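L-ribulose 3-epimerase (Methylomonas sp. DH-1, PDB 7CJ7) catalyses the manganese-dependent epimerisation of ketoses at C3, acting most strongly on L-ribulose and also interconverting D-allulose and D-fructose. Local coordinates at residues 13-18 against 243-248; 39-44 against 67-72; 45-50 against 94-99; 107-112 against 207-212. One frame throughout, in Å; residues are numbered along the deposited sequence.

Contact 1 (13-18 against 243-248); sequences ALVWSG and ITFESF. With MN (manganese (II) ion), chain D; SOL (L-sorbose), chain C.
The ring of Phe248 meets Leu14 obliquely through its CD1-CE1 side, and the ring of Phe245 takes Val15 in the same slanting way through CD2 and CE2; a third ring, that of Trp16, has Val15 CG1 3.7 Å above its plane, over the centre. The contact lies at the C-terminal end of the TIM barrel, where the loop after the first strand (8-12) meets the chain leaving the last (242-245). Leu14 CB comes to 3.7 Å from Phe248 CE1, with CG following just behind. Val15 CG2 sits 3.9 Å from Phe245 CE2, the two side chains crossing at about a right angle; with CG1 anti to the backbone N (chi1 165°), the two methyls are shared out, CG1 to Trp16 and CG2 to Phe245. No hydrogen bond joins the segments, so the hold is apolar; the Ser247 hydroxyl bonds outward to the backbone O of Arg217. An alanine in place of Phe248 would probably leave Leu14 without its ring partner and open a gap beside the pocket residue Arg217. Between the two phenylalanines, Glu246 turns away from Val15 into the barrel, its CG anti to the backbone N (chi1 -175°) and the chain extended. Its carboxylate divides its work: OE2 binds the manganese ion at 2.1 Å, while OE1 lies 2.8 Å from O3 of L-sorbose.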
# COMPACT_ATOMS: atom_id res chain seq x y z
N ALA A 13 5.06 5.11 -19.75
CA ALA A 13 6.44 5.36 -20.22
C ALA A 13 7.44 4.55 -19.38
O ALA A 13 8.45 4.09 -19.96
CB ALA A 13 6.73 6.84 -20.16
N LEU A 14 7.18 4.36 -18.08
CA LEU A 14 8.15 3.75 -17.13
C LEU A 14 8.29 2.25 -17.38
O LEU A 14 9.12 1.60 -16.70
CB LEU A 14 7.67 4.00 -15.69
CG LEU A 14 8.41 5.11 -14.95
CD1 LEU A 14 9.80 4.64 -14.54
CD2 LEU A 14 8.48 6.37 -15.78
N VAL A 15 7.50 1.70 -18.30
CA VAL A 15 7.70 0.30 -18.77
C VAL A 15 9.01 0.25 -19.56
O VAL A 15 9.66 -0.80 -19.53
CB VAL A 15 6.50 -0.21 -19.57
CG1 VAL A 15 6.83 -1.47 -20.34
CG2 VAL A 15 5.30 -0.44 -18.66
N TRP A 16 9.42 1.38 -20.15
CA TRP A 16 10.55 1.43 -21.11
C TRP A 16 11.66 2.38 -20.66
O TRP A 16 12.83 2.03 -20.88
CB TRP A 16 10.06 1.80 -22.51
CG TRP A 16 9.20 0.76 -23.16
CD1 TRP A 16 9.62 -0.36 -23.83
CD2 TRP A 16 7.77 0.77 -23.24
NE1 TRP A 16 8.53 -1.05 -24.31
CE2 TRP A 16 7.39 -0.37 -23.97
CE3 TRP A 16 6.78 1.65 -22.79
CZ2 TRP A 16 6.05 -0.68 -24.22
CZ3 TRP A 16 5.46 1.34 -23.04
CH2 TRP A 16 5.11 0.20 -23.76
N SER A 17 11.33 3.56 -20.13
CA SER A 17 12.30 4.66 -19.89
C SER A 17 12.02 5.35 -18.55
O SER A 17 10.87 5.66 -18.28
CB SER A 17 12.28 5.67 -21.00
OG SER A 17 12.69 5.09 -22.22
N GLY A 18 13.08 5.62 -17.78
CA GLY A 18 13.00 6.34 -16.49
C GLY A 18 13.08 7.85 -16.67
O GLY A 18 12.78 8.57 -15.70
N ILE A 243 -7.20 2.41 -21.71
CA ILE A 243 -6.73 1.37 -20.75
C ILE A 243 -5.21 1.31 -20.88
O ILE A 243 -4.74 0.92 -21.96
CB ILE A 243 -7.38 0.01 -21.07
CG1 ILE A 243 -8.91 0.10 -21.04
CG2 ILE A 243 -6.83 -1.06 -20.14
CD1 ILE A 243 -9.62 -1.18 -21.45
N THR A 244 -4.49 1.74 -19.85
CA THR A 244 -3.00 1.78 -19.83
C THR A 244 -2.46 0.66 -18.95
O THR A 244 -2.89 0.55 -17.79
CB THR A 244 -2.44 3.09 -19.26
OG1 THR A 244 -3.00 4.22 -19.92
CG2 THR A 244 -0.94 3.17 -19.37
N PHE A 245 -1.55 -0.14 -19.49
CA PHE A 245 -0.73 -1.08 -18.69
C PHE A 245 0.31 -0.25 -17.95
O PHE A 245 1.06 0.54 -18.57
CB PHE A 245 -0.08 -2.14 -19.57
CG PHE A 245 0.97 -2.94 -18.84
CD1 PHE A 245 0.67 -3.60 -17.66
CD2 PHE A 245 2.26 -3.02 -19.32
CE1 PHE A 245 1.64 -4.31 -16.97
CE2 PHE A 245 3.23 -3.74 -18.64
CZ PHE A 245 2.92 -4.39 -17.48
N GLU A 246 0.36 -0.45 -16.63
CA GLU A 246 1.29 0.27 -15.73
C GLU A 246 2.07 -0.76 -14.92
O GLU A 246 1.46 -1.70 -14.36
CB GLU A 246 0.51 1.23 -14.84
CG GLU A 246 1.40 2.07 -13.97
CD GLU A 246 0.68 3.27 -13.38
OE1 GLU A 246 1.10 4.42 -13.64
OE2 GLU A 246 -0.31 3.05 -12.69
N SER A 247 3.38 -0.60 -14.85
CA SER A 247 4.28 -1.56 -14.18
C SER A 247 5.57 -0.86 -13.78
O SER A 247 6.10 -0.07 -14.57
CB SER A 247 4.54 -2.75 -15.07
OG SER A 247 5.31 -3.73 -14.41
N PHE A 248 6.09 -1.18 -12.60
CA PHE A 248 7.34 -0.58 -12.10
C PHE A 248 8.27 -1.68 -11.62
O PHE A 248 7.83 -2.60 -10.89
CB PHE A 248 7.05 0.45 -11.01
CG PHE A 248 6.13 1.56 -11.45
CD1 PHE A 248 6.63 2.66 -12.14
CD2 PHE A 248 4.78 1.51 -11.18
CE1 PHE A 248 5.77 3.67 -12.55
CE2 PHE A 248 3.93 2.52 -11.59
CZ PHE A 248 4.43 3.60 -12.28
MN MN D . -1.91 4.27 -12.02
C1 SOL C . 0.74 5.91 -8.99
O1 SOL C . 0.75 4.86 -8.06
C2 SOL C . -0.01 5.55 -10.23
O2 SOL C . -0.83 4.65 -10.22
C3 SOL C . 0.33 6.29 -11.52
O3 SOL C . -0.72 6.16 -12.46
C4 SOL C . 0.64 7.76 -11.26
O4 SOL C . -0.51 8.39 -10.69
C5 SOL C . 1.05 8.53 -12.52
O5 SOL C . 1.14 9.92 -12.20
C6 SOL C . 2.36 8.08 -13.11
O6 SOL C . 2.66 8.81 -14.30

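Contact 2 (39-44 against 67-72); sequences YIEIAL and HASLGL. With SOL (L-sorbose), chain C.
Glu41 sends CG anti to its backbone N (chi1 -172°) and stays extended beyond it, while Ser69 holds OG between its backbone N and carbonyl carbon; the two groups meet on the barrel-inward face of neighbouring parallel strands. Ser69 OG donates to Glu41 OE2 over 2.8 Å, reaching the anti side of that oxygen from 29° out of the carboxylate plane. Ser69 OG also accepts from O6 of L-sorbose at 2.6 Å, which makes Glu41 a second-shell residue behind a sugar-binding one. Glu41 OE1 is engaged by Tyr209, Thr244 and His211; with an alanine here, these three would probably lose the partner they share, and the Ser69 hydroxyl would be free to turn. Nearer the strand starts, His67 and Tyr39 form a T-shaped pair, planes at 66°: His67 CD2 stands 3.6 Å above the Tyr39 ring, over its centre. Their polar ends bond onward, Tyr39 OH to Thr244 and His67 NE2 to Glu8. The backbones run as a parallel ladder, with His67 N bonded to Ile40 O, Ile42 N to His67 O, Ser69 N to Ile42 O and Leu44 N to Ser69 O. Just past the end of strand 39-43, Leu44 CD1 packs on Ala68 CB at 3.5 Å, on the side covered by helix 83-102. The strands belong to one beta-alpha-beta unit of the TIM barrel, and their chemistry implies a hydroxyl whose proton is committed to Glu41, leaving its oxygen to receive the sugar's terminal O6 hydroxyl.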
# COMPACT_ATOMS: atom_id res chain seq x y z
N TYR A 39 -1.34 3.95 -27.87
CA TYR A 39 -0.77 5.21 -27.32
C TYR A 39 0.27 4.89 -26.26
O TYR A 39 0.33 3.76 -25.74
CB TYR A 39 -1.88 6.12 -26.77
CG TYR A 39 -2.57 5.63 -25.52
CD1 TYR A 39 -2.10 5.94 -24.26
CD2 TYR A 39 -3.68 4.82 -25.60
CE1 TYR A 39 -2.73 5.50 -23.11
CE2 TYR A 39 -4.32 4.34 -24.46
CZ TYR A 39 -3.83 4.67 -23.21
OH TYR A 39 -4.44 4.19 -22.08
N ILE A 40 1.09 5.89 -25.97
CA ILE A 40 2.01 5.89 -24.79
C ILE A 40 1.47 6.92 -23.80
O ILE A 40 0.99 7.98 -24.23
CB ILE A 40 3.45 6.18 -25.22
CG1 ILE A 40 4.38 6.15 -24.00
CG2 ILE A 40 3.53 7.50 -25.96
CD1 ILE A 40 5.75 5.66 -24.30
N GLU A 41 1.53 6.59 -22.51
CA GLU A 41 1.17 7.52 -21.44
C GLU A 41 2.46 8.13 -20.92
O GLU A 41 3.27 7.42 -20.33
CB GLU A 41 0.39 6.81 -20.34
CG GLU A 41 -0.16 7.78 -19.31
CD GLU A 41 -0.94 7.05 -18.23
OE1 GLU A 41 -1.97 6.43 -18.58
OE2 GLU A 41 -0.48 7.06 -17.08
N ILE A 42 2.66 9.41 -21.20
CA ILE A 42 3.89 10.14 -20.79
C ILE A 42 3.71 10.65 -19.37
O ILE A 42 2.69 11.29 -19.11
CB ILE A 42 4.19 11.27 -21.79
CG1 ILE A 42 4.36 10.71 -23.21
CG2 ILE A 42 5.40 12.06 -21.33
CD1 ILE A 42 4.46 11.76 -24.29
N ALA A 43 4.67 10.37 -18.49
CA ALA A 43 4.72 10.87 -17.10
C ALA A 43 5.27 12.31 -17.13
O ALA A 43 6.42 12.48 -17.54
CB ALA A 43 5.58 9.95 -16.27
N LEU A 44 4.44 13.29 -16.77
CA LEU A 44 4.76 14.74 -16.86
C LEU A 44 4.90 15.33 -15.45
O LEU A 44 4.30 16.40 -15.20
CB LEU A 44 3.62 15.45 -17.59
CG LEU A 44 3.63 15.35 -19.11
CD1 LEU A 44 2.52 16.22 -19.69
CD2 LEU A 44 4.98 15.73 -19.68
N HIS A 67 -1.24 10.17 -24.33
CA HIS A 67 -1.96 10.82 -23.21
C HIS A 67 -0.91 11.13 -22.15
O HIS A 67 0.23 10.70 -22.30
CB HIS A 67 -3.11 9.95 -22.70
CG HIS A 67 -4.17 9.69 -23.72
ND1 HIS A 67 -4.85 10.73 -24.36
CD2 HIS A 67 -4.69 8.54 -24.19
CE1 HIS A 67 -5.75 10.21 -25.18
NE2 HIS A 67 -5.67 8.87 -25.10
N ALA A 68 -1.26 11.86 -21.11
CA ALA A 68 -0.28 12.25 -20.08
C ALA A 68 -0.87 12.01 -18.69
O ALA A 68 -2.05 12.23 -18.50
CB ALA A 68 0.12 13.69 -20.27
N SER A 69 -0.02 11.59 -17.76
CA SER A 69 -0.36 11.46 -16.33
C SER A 69 0.70 12.21 -15.54
O SER A 69 1.82 12.39 -16.05
CB SER A 69 -0.47 10.00 -15.93
OG SER A 69 0.79 9.35 -16.04
N LEU A 70 0.36 12.65 -14.34
CA LEU A 70 1.38 13.17 -13.41
C LEU A 70 0.88 13.04 -11.98
O LEU A 70 -0.29 12.71 -11.79
CB LEU A 70 1.70 14.62 -13.77
CG LEU A 70 0.52 15.59 -13.65
CD1 LEU A 70 0.36 16.07 -12.22
CD2 LEU A 70 0.69 16.76 -14.60
N GLY A 71 1.79 13.21 -11.04
CA GLY A 71 1.50 13.49 -9.64
C GLY A 71 2.10 14.82 -9.26
O GLY A 71 3.17 15.15 -9.78
N LEU A 72 1.43 15.59 -8.42
CA LEU A 72 2.04 16.82 -7.88
C LEU A 72 3.04 16.43 -6.78
O LEU A 72 3.12 15.25 -6.44
CB LEU A 72 0.93 17.74 -7.37
CG LEU A 72 -0.11 18.12 -8.42
CD1 LEU A 72 -1.27 18.84 -7.78
CD2 LEU A 72 0.52 18.97 -9.52
C1 SOL C . 0.74 5.91 -8.99
O1 SOL C . 0.75 4.86 -8.06
C2 SOL C . -0.01 5.55 -10.23
O2 SOL C . -0.83 4.65 -10.22
C3 SOL C . 0.33 6.29 -11.52
O3 SOL C . -0.72 6.16 -12.46
C4 SOL C . 0.64 7.76 -11.26
O4 SOL C . -0.51 8.39 -10.69
C5 SOL C . 1.05 8.53 -12.52
O5 SOL C . 1.14 9.92 -12.20
C6 SOL C . 2.36 8.08 -13.11
O6 SOL C . 2.66 8.81 -14.30

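Contact 3 (45-50 against 94-99); sequences LDPWQI and RKATDV
Lys95 lies with its aliphatic chain over one face of the Trp48 indole, a CH-pi contact in which CG is 3.7 Å from the centroid of the five-membered ring and 18° off its normal. The chain is bent at chi2 (65°), which carries CD past NE1, 3.6 Å from that atom, while CE ends 3.6 Å from Trp48 CD1. Apolar contacts continue inward from there. The Pro47 ring is set against the helix, its CG 3.8 Å from Lys95 CG and its CB packing on Ala96; Pro47 CG also lies toward the rim of the same indole face that Lys95 covers. Further along the helix, Ile50 CG2 and Val99 CG1 meet tip to tip at 4.0 Å, and Val99 CG2 rests beside Pro47 O. Hydrogen bonds stay within each segment; in the loop, Asp46 OD1 accepts from Trp48 N in an Asx turn, and Gln49 N bonds to Asp46 O, closing a type I beta turn that presents Pro47 and Trp48 to the helix. The contact thus joins the loop after strand 39-43 of the TIM barrel to helix 83-102 on its outer side, with Leu92 of the same helix touching both Pro47 and Trp48. With no polar bond crossing between the segments, their attachment rests on hydrocarbon and ring contacts, grading from the exposed indole and the partly exposed lysine to a buried proline, alanine and valine.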
# COMPACT_ATOMS: atom_id res chain seq x y z
N LEU A 45 5.68 14.69 -14.58
CA LEU A 45 5.94 15.22 -13.22
C LEU A 45 6.64 16.58 -13.32
O LEU A 45 6.35 17.47 -12.47
CB LEU A 45 6.75 14.19 -12.43
CG LEU A 45 5.91 13.17 -11.67
CD1 LEU A 45 5.18 12.22 -12.61
CD2 LEU A 45 6.78 12.39 -10.69
N ASP A 46 7.50 16.78 -14.33
CA ASP A 46 8.10 18.10 -14.65
C ASP A 46 7.82 18.43 -16.11
O ASP A 46 8.61 18.12 -16.99
CB ASP A 46 9.60 18.14 -14.36
CG ASP A 46 10.24 19.49 -14.63
OD1 ASP A 46 9.58 20.37 -15.24
OD2 ASP A 46 11.39 19.66 -14.23
N PRO A 47 6.68 19.08 -16.41
CA PRO A 47 6.28 19.28 -17.80
C PRO A 47 7.16 20.29 -18.56
O PRO A 47 6.99 20.40 -19.75
CB PRO A 47 4.82 19.76 -17.71
CG PRO A 47 4.71 20.37 -16.32
CD PRO A 47 5.72 19.65 -15.45
N TRP A 48 8.08 20.97 -17.88
CA TRP A 48 9.04 21.92 -18.53
C TRP A 48 10.25 21.15 -19.09
O TRP A 48 11.00 21.76 -19.85
CB TRP A 48 9.49 23.01 -17.56
CG TRP A 48 8.41 23.99 -17.23
CD1 TRP A 48 8.05 25.10 -17.95
CD2 TRP A 48 7.53 23.95 -16.09
NE1 TRP A 48 7.01 25.74 -17.33
CE2 TRP A 48 6.68 25.07 -16.19
CE3 TRP A 48 7.40 23.09 -15.00
CZ2 TRP A 48 5.69 25.33 -15.24
CZ3 TRP A 48 6.43 23.35 -14.06
CH2 TRP A 48 5.58 24.45 -14.18
N GLN A 49 10.40 19.87 -18.73
CA GLN A 49 11.62 19.06 -19.02
C GLN A 49 11.51 18.43 -20.41
O GLN A 49 12.54 17.98 -20.94
CB GLN A 49 11.79 17.98 -17.96
CG GLN A 49 13.24 17.59 -17.70
CD GLN A 49 14.06 18.74 -17.17
OE1 GLN A 49 14.79 18.60 -16.19
NE2 GLN A 49 13.93 19.90 -17.80
N ILE A 50 10.30 18.38 -20.97
CA ILE A 50 10.01 17.59 -22.20
C ILE A 50 10.27 18.46 -23.44
O ILE A 50 9.78 19.59 -23.48
CB ILE A 50 8.57 17.05 -22.16
CG1 ILE A 50 8.20 16.34 -23.46
CG2 ILE A 50 7.57 18.13 -21.85
CD1 ILE A 50 7.01 15.42 -23.33
N ARG A 94 -1.45 23.73 -15.65
CA ARG A 94 -1.64 24.50 -16.91
C ARG A 94 -0.55 24.08 -17.91
O ARG A 94 -0.88 23.80 -19.07
CB ARG A 94 -1.65 26.01 -16.64
CG ARG A 94 -2.93 26.52 -16.00
CD ARG A 94 -3.05 28.03 -16.16
NE ARG A 94 -1.91 28.71 -15.57
CZ ARG A 94 -1.83 29.10 -14.30
NH1 ARG A 94 -2.86 28.92 -13.49
NH2 ARG A 94 -0.73 29.69 -13.85
N LYS A 95 0.70 24.00 -17.47
CA LYS A 95 1.84 23.64 -18.36
C LYS A 95 1.64 22.21 -18.88
O LYS A 95 1.87 21.98 -20.09
CB LYS A 95 3.17 23.77 -17.63
CG LYS A 95 4.39 23.50 -18.50
CD LYS A 95 4.57 24.51 -19.62
CE LYS A 95 5.71 24.15 -20.55
NZ LYS A 95 5.79 25.08 -21.69
N ALA A 96 1.20 21.28 -18.02
CA ALA A 96 0.96 19.87 -18.38
C ALA A 96 -0.15 19.82 -19.43
O ALA A 96 0.00 19.11 -20.44
CB ALA A 96 0.63 19.04 -17.17
N THR A 97 -1.21 20.60 -19.23
CA THR A 97 -2.34 20.70 -20.20
C THR A 97 -1.79 21.20 -21.54
O THR A 97 -2.16 20.64 -22.58
CB THR A 97 -3.45 21.61 -19.65
OG1 THR A 97 -3.90 21.06 -18.41
CG2 THR A 97 -4.60 21.74 -20.61
N ASP A 98 -0.94 22.23 -21.52
CA ASP A 98 -0.37 22.85 -22.74
C ASP A 98 0.45 21.81 -23.50
O ASP A 98 0.36 21.75 -24.74
CB ASP A 98 0.49 24.06 -22.39
CG ASP A 98 -0.27 25.27 -21.86
OD1 ASP A 98 -1.52 25.29 -21.94
OD2 ASP A 98 0.40 26.21 -21.40
N VAL A 99 1.26 21.03 -22.78
CA VAL A 99 2.13 20.00 -23.40
C VAL A 99 1.23 18.95 -24.05
O VAL A 99 1.48 18.58 -25.20
CB VAL A 99 3.09 19.37 -22.38
CG1 VAL A 99 3.75 18.11 -22.93
CG2 VAL A 99 4.14 20.37 -21.93

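Contact 4 (107-112 against 207-212); sequences ELCGVI and LGYVHI. With MN (manganese (II) ion), chain D; SOL (L-sorbose), chain C.
Cys109 points its sulfur at one face of the Tyr209 ring, the two side chains meeting across the interior of the TIM barrel from its fourth and seventh strands, 107-112 and 207-212. The strands are not paired; the axes of 107-109 and 207-212 pass 8.7 Å apart at 63°, and side chains fill the distance. Cys109 SG lies 3.6 Å from the Tyr209 ring centroid and 15° off the normal, a sulfur-aromatic contact shifted toward CZ and CE1. The sulfur is placed between the backbone N and the carbonyl carbon (chi1 70°), and CB stands over the same face as a CH-pi partner. Glu107 approaches the ring differently, at its edge: CB is near the ring plane, 3.7 Å from Tyr209 CE2, and the two side chains slide past each other in opposite directions. The Glu107 carboxylate makes a salt bridge to Lys5 through OE1 and a hydrogen bond to Asn148 through OE2, while Tyr209 OH bonds to Glu41. Gly110 has backbone angles at which a side chain would jam against the carbonyl O of Cys109 and also crowd L-sorbose O5. Nearer the sugar, Val111 CG2 lies 3.6 Å from O4 of L-sorbose. His211 sits next to Tyr209 on the inward face, its CD2 in plane at the edge of the tyrosine ring, and its imidazole is held from both nitrogens. The Glu41 carboxylate, bonded to NE2, probably makes ND1 a stronger electron-pair donor, and ND1 binds the manganese ion at 2.2 Å.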
# COMPACT_ATOMS: atom_id res chain seq x y z
N GLU A 107 -6.36 13.45 -22.91
CA GLU A 107 -6.56 12.96 -21.51
C GLU A 107 -5.37 13.35 -20.64
O GLU A 107 -4.24 12.92 -20.95
CB GLU A 107 -6.76 11.45 -21.49
CG GLU A 107 -7.92 10.97 -22.34
CD GLU A 107 -9.30 11.34 -21.82
OE1 GLU A 107 -9.41 11.68 -20.62
OE2 GLU A 107 -10.27 11.27 -22.62
N LEU A 108 -5.63 14.15 -19.60
CA LEU A 108 -4.65 14.40 -18.51
C LEU A 108 -5.15 13.66 -17.28
O LEU A 108 -6.25 13.96 -16.82
CB LEU A 108 -4.55 15.90 -18.23
CG LEU A 108 -3.61 16.24 -17.08
CD1 LEU A 108 -2.18 15.90 -17.47
CD2 LEU A 108 -3.70 17.70 -16.68
N CYS A 109 -4.40 12.66 -16.82
CA CYS A 109 -4.89 11.74 -15.76
C CYS A 109 -3.83 11.58 -14.67
O CYS A 109 -2.79 12.27 -14.71
CB CYS A 109 -5.31 10.41 -16.37
SG CYS A 109 -3.93 9.42 -16.99
N GLY A 110 -4.13 10.76 -13.67
CA GLY A 110 -3.22 10.53 -12.54
C GLY A 110 -3.59 11.34 -11.32
O GLY A 110 -4.76 11.77 -11.17
N VAL A 111 -2.62 11.52 -10.43
CA VAL A 111 -2.84 12.18 -9.12
C VAL A 111 -2.63 13.68 -9.33
O VAL A 111 -1.58 14.23 -8.92
CB VAL A 111 -1.94 11.56 -8.04
CG1 VAL A 111 -2.18 12.20 -6.68
CG2 VAL A 111 -2.18 10.06 -7.97
N ILE A 112 -3.61 14.32 -9.97
CA ILE A 112 -3.52 15.74 -10.40
C ILE A 112 -4.17 16.64 -9.35
O ILE A 112 -4.12 17.86 -9.53
CB ILE A 112 -4.17 15.92 -11.79
CG1 ILE A 112 -5.60 15.37 -11.83
CG2 ILE A 112 -3.30 15.31 -12.88
CD1 ILE A 112 -6.32 15.65 -13.13
N LEU A 207 -16.58 7.05 -15.37
CA LEU A 207 -15.25 6.39 -15.48
C LEU A 207 -14.64 6.79 -16.82
O LEU A 207 -15.18 6.40 -17.88
CB LEU A 207 -15.38 4.87 -15.36
CG LEU A 207 -14.04 4.12 -15.41
CD1 LEU A 207 -13.12 4.55 -14.28
CD2 LEU A 207 -14.25 2.61 -15.37
N GLY A 208 -13.57 7.57 -16.78
CA GLY A 208 -12.97 8.15 -17.99
C GLY A 208 -11.61 7.57 -18.33
O GLY A 208 -11.11 7.87 -19.42
N TYR A 209 -11.00 6.79 -17.43
CA TYR A 209 -9.61 6.30 -17.63
C TYR A 209 -9.35 5.10 -16.72
O TYR A 209 -9.85 5.06 -15.58
CB TYR A 209 -8.61 7.43 -17.37
CG TYR A 209 -7.33 7.38 -18.17
CD1 TYR A 209 -6.29 6.52 -17.83
CD2 TYR A 209 -7.13 8.21 -19.26
CE1 TYR A 209 -5.11 6.48 -18.56
CE2 TYR A 209 -5.96 8.19 -20.00
CZ TYR A 209 -4.94 7.33 -19.65
OH TYR A 209 -3.77 7.31 -20.38
N VAL A 210 -8.56 4.15 -17.21
CA VAL A 210 -8.26 2.88 -16.50
C VAL A 210 -6.77 2.58 -16.58
O VAL A 210 -6.19 2.66 -17.69
CB VAL A 210 -9.09 1.72 -17.07
CG1 VAL A 210 -8.56 0.39 -16.59
CG2 VAL A 210 -10.57 1.88 -16.75
N HIS A 211 -6.18 2.27 -15.43
CA HIS A 211 -4.85 1.63 -15.32
C HIS A 211 -5.02 0.16 -14.94
O HIS A 211 -5.76 -0.15 -13.97
CB HIS A 211 -3.95 2.34 -14.32
CG HIS A 211 -3.36 3.59 -14.87
ND1 HIS A 211 -2.54 4.40 -14.11
CD2 HIS A 211 -3.47 4.18 -16.08
CE1 HIS A 211 -2.12 5.41 -14.85
NE2 HIS A 211 -2.70 5.32 -16.05
N ILE A 212 -4.29 -0.68 -15.66
CA ILE A 212 -4.17 -2.14 -15.40
C ILE A 212 -2.80 -2.35 -14.77
O ILE A 212 -1.78 -2.18 -15.48
CB ILE A 212 -4.37 -2.96 -16.68
CG1 ILE A 212 -5.70 -2.66 -17.35
CG2 ILE A 212 -4.18 -4.45 -16.39
CD1 ILE A 212 -6.91 -2.86 -16.46
MN MN D . -1.91 4.27 -12.02
C1 SOL C . 0.74 5.91 -8.99
O1 SOL C . 0.75 4.86 -8.06
C2 SOL C . -0.01 5.55 -10.23
O2 SOL C . -0.83 4.65 -10.22
C3 SOL C . 0.33 6.29 -11.52
O3 SOL C . -0.72 6.16 -12.46
C4 SOL C . 0.64 7.76 -11.26
O4 SOL C . -0.51 8.39 -10.69
C5 SOL C . 1.05 8.53 -12.52
O5 SOL C . 1.14 9.92 -12.20
C6 SOL C . 2.36 8.08 -13.11
O6 SOL C . 2.66 8.81 -14.30

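Contacts 1, 2 and 4 converge on the barrel interior and all touch L-sorbose; contact 3 lies outside, its centre about 18 Å from that of contact 1 and about 17 Å from that of contact 4. Contacts 1 and 4 share the manganese ion, and their strands 242-245 and 207-212 are neighbours, bonded through Thr244 O and Ile212 N at 2.8 Å. Glu41 of contact 2 ties the three together: its OE1 lies 2.7 Å from Tyr209 OH, 2.9 Å from His211 NE2 and 2.8 Å from Thr244 OG1. Contact 3 backs contact 2 from outside, with Ala96 CB 3.4 Å from Leu70 CD2. Glu152 and Asp185 complete the protein ligands of the metal.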